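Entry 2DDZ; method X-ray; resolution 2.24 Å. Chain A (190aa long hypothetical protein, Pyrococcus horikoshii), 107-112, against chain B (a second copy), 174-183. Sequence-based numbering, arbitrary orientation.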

# COMPACT_ATOMS: atom_id res chain seq x y z
N SER A 107 -17.94 -23.37 19.77
CA SER A 107 -17.05 -22.41 20.36
C SER A 107 -15.94 -22.20 19.35
O SER A 107 -15.70 -23.05 18.48
CB SER A 107 -16.52 -22.92 21.70
OG SER A 107 -16.07 -24.26 21.59
N ARG A 108 -15.28 -21.06 19.46
CA ARG A 108 -14.21 -20.75 18.54
C ARG A 108 -12.86 -20.72 19.24
O ARG A 108 -12.76 -20.30 20.39
CB ARG A 108 -14.50 -19.40 17.88
CG ARG A 108 -13.51 -18.98 16.80
CD ARG A 108 -14.01 -17.72 16.09
NE ARG A 108 -14.12 -16.58 17.00
CZ ARG A 108 -13.11 -15.77 17.32
NH1 ARG A 108 -11.91 -15.94 16.78
NH2 ARG A 108 -13.31 -14.78 18.18
N ARG A 109 -11.85 -21.20 18.54
CA ARG A 109 -10.47 -21.18 19.02
C ARG A 109 -9.74 -20.60 17.81
O ARG A 109 -9.26 -21.32 16.93
CB ARG A 109 -9.97 -22.60 19.33
CG ARG A 109 -10.67 -23.24 20.51
CD ARG A 109 -10.11 -24.63 20.84
NE ARG A 109 -11.03 -25.41 21.66
CZ ARG A 109 -10.82 -26.67 22.04
NH1 ARG A 109 -9.71 -27.29 21.68
NH2 ARG A 109 -11.72 -27.31 22.78
N GLY A 110 -9.70 -19.27 17.76
CA GLY A 110 -9.07 -18.60 16.64
C GLY A 110 -9.89 -18.83 15.38
O GLY A 110 -10.98 -18.29 15.24
N ASP A 111 -9.37 -19.64 14.46
CA ASP A 111 -10.09 -19.89 13.22
C ASP A 111 -10.73 -21.27 13.13
O ASP A 111 -11.23 -21.67 12.08
CB ASP A 111 -9.15 -19.68 12.03
CG ASP A 111 -7.97 -20.64 12.03
OD1 ASP A 111 -7.52 -21.04 13.13
OD2 ASP A 111 -7.49 -20.98 10.93
N ASP A 112 -10.74 -22.00 14.26
CA ASP A 112 -11.33 -23.33 14.31
C ASP A 112 -12.62 -23.39 15.11
O ASP A 112 -12.74 -22.73 16.15
CB ASP A 112 -10.35 -24.33 14.92
CG ASP A 112 -9.13 -24.54 14.07
OD1 ASP A 112 -9.29 -24.71 12.84
OD2 ASP A 112 -8.02 -24.56 14.63
N GLU B 174 -5.56 -11.17 23.13
CA GLU B 174 -5.30 -12.52 22.66
C GLU B 174 -5.84 -12.66 21.23
O GLU B 174 -5.24 -13.33 20.38
CB GLU B 174 -5.99 -13.51 23.59
CG GLU B 174 -5.74 -14.96 23.28
CD GLU B 174 -6.83 -15.86 23.84
OE1 GLU B 174 -7.63 -16.40 23.04
OE2 GLU B 174 -6.90 -16.02 25.08
N GLU B 175 -6.97 -12.02 20.96
CA GLU B 175 -7.59 -12.09 19.63
C GLU B 175 -6.68 -11.47 18.58
O GLU B 175 -6.43 -12.04 17.52
CB GLU B 175 -8.94 -11.35 19.64
CG GLU B 175 -9.79 -11.58 18.40
CD GLU B 175 -10.17 -13.04 18.19
OE1 GLU B 175 -10.67 -13.67 19.15
OE2 GLU B 175 -9.98 -13.57 17.08
N ILE B 176 -6.18 -10.28 18.89
CA ILE B 176 -5.30 -9.57 17.97
C ILE B 176 -3.99 -10.31 17.77
O ILE B 176 -3.45 -10.33 16.67
CB ILE B 176 -5.05 -8.15 18.50
CG1 ILE B 176 -6.37 -7.37 18.44
CG2 ILE B 176 -4.00 -7.46 17.66
CD1 ILE B 176 -6.33 -6.04 19.13
N GLU B 177 -3.47 -10.93 18.82
CA GLU B 177 -2.21 -11.65 18.70
C GLU B 177 -2.32 -12.90 17.83
O GLU B 177 -1.37 -13.26 17.14
CB GLU B 177 -1.66 -11.99 20.08
CG GLU B 177 -1.32 -10.72 20.88
CD GLU B 177 -0.55 -10.99 22.17
OE1 GLU B 177 -0.64 -12.13 22.69
OE2 GLU B 177 0.13 -10.07 22.66
N LYS B 178 -3.49 -13.54 17.84
CA LYS B 178 -3.70 -14.72 17.00
C LYS B 178 -3.89 -14.24 15.56
O LYS B 178 -3.46 -14.92 14.62
CB LYS B 178 -4.93 -15.51 17.47
CG LYS B 178 -5.25 -16.72 16.59
CD LYS B 178 -4.36 -17.91 16.89
CE LYS B 178 -4.42 -18.98 15.79
NZ LYS B 178 -5.79 -19.52 15.48
N VAL B 179 -4.51 -13.07 15.38
CA VAL B 179 -4.71 -12.55 14.04
C VAL B 179 -3.33 -12.37 13.41
O VAL B 179 -3.09 -12.77 12.27
CB VAL B 179 -5.42 -11.18 14.05
CG1 VAL B 179 -5.18 -10.45 12.71
CG2 VAL B 179 -6.90 -11.37 14.26
N ARG B 180 -2.42 -11.79 14.18
CA ARG B 180 -1.07 -11.53 13.73
C ARG B 180 -0.29 -12.83 13.43
O ARG B 180 0.27 -12.99 12.35
CB ARG B 180 -0.35 -10.68 14.78
CG ARG B 180 0.81 -9.86 14.27
CD ARG B 180 1.49 -9.10 15.41
NE ARG B 180 0.84 -7.84 15.76
CZ ARG B 180 0.57 -7.46 17.01
NH1 ARG B 180 0.90 -8.25 18.03
NH2 ARG B 180 -0.01 -6.29 17.25
N LYS B 181 -0.26 -13.76 14.38
CA LYS B 181 0.47 -15.01 14.20
C LYS B 181 -0.02 -15.87 13.04
O LYS B 181 0.78 -16.51 12.35
CB LYS B 181 0.47 -15.82 15.51
CG LYS B 181 1.15 -15.06 16.65
CD LYS B 181 1.33 -15.88 17.92
CE LYS B 181 2.75 -16.41 18.05
NZ LYS B 181 3.39 -16.01 19.34
N ASP B 182 -1.34 -15.90 12.84
CA ASP B 182 -1.91 -16.67 11.73
C ASP B 182 -1.46 -16.04 10.42
O ASP B 182 -1.25 -16.74 9.41
CB ASP B 182 -3.45 -16.64 11.78
CG ASP B 182 -4.03 -17.71 12.71
OD1 ASP B 182 -3.26 -18.56 13.20
OD2 ASP B 182 -5.27 -17.69 12.95
N SER B 183 -1.30 -14.72 10.44
CA SER B 183 -0.91 -13.99 9.23
C SER B 183 0.55 -14.21 8.84
O SER B 183 0.94 -13.86 7.73
CB SER B 183 -1.17 -12.48 9.41
OG SER B 183 -0.07 -11.83 10.04
O HOH W 1 -6.06 -22.42 16.98

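This is a small, polar contact in which the end of a chain A strand and the tight turn that follows it are held against one face of a chain B helix by salt bridges, with about 201 Å² buried in all.

The shortest and best-aligned link is a two-pronged salt bridge between Arg A108 and Glu B175. Arg A108 NH1 donates to Glu B175 OE2 at 3.1 Å, and Arg A108 NH2 donates to Glu B175 OE1 at 3.0 Å, so the carboxylate meets the guanidinium at its edge, near its plane, where the N-H bonds point. Neither residue aims its CA-to-CB bond at the other stretch; both point sideways, and length makes up the difference. The arginine runs t, t and then bends at chi3 (p), while the glutamate bends at chi2 (p). Arg A108 NH1 also donates to Gly A110 O at 3.0 Å, so the same group that grips the helix braces the turn.

That turn, type II' from Arg A109 to Asp A112, is closed by backbone hydrogen bonds in both directions between its end residues. Gly A110 suits its second position doubly: its phi of 68° favours glycine, and an ideal CB would lie 2.1 Å from Lys B178 NZ, a clash. Without one, Lys B178 NZ can sit 3.6 Å from Gly A110 CA.

The CA-to-CB bond of Lys B178 points toward chain A's stretch, and its ammonium is within reach of two acids, one from each chain. Lys B178 NZ makes weak, charged hydrogen bonds to Asp A111 OD1 at 3.3 Å and to Asp B182 OD2, one helical turn onward, at 3.2 Å. Asp A111 OD1 and Asp B182 OD2 are only 4.0 Å apart, a repulsive pairing that the shared positive charge offsets. Glu B175, Asp A111 and Asp B182 are buried, where unpaired carboxylates would be costly; each has a cationic partner here.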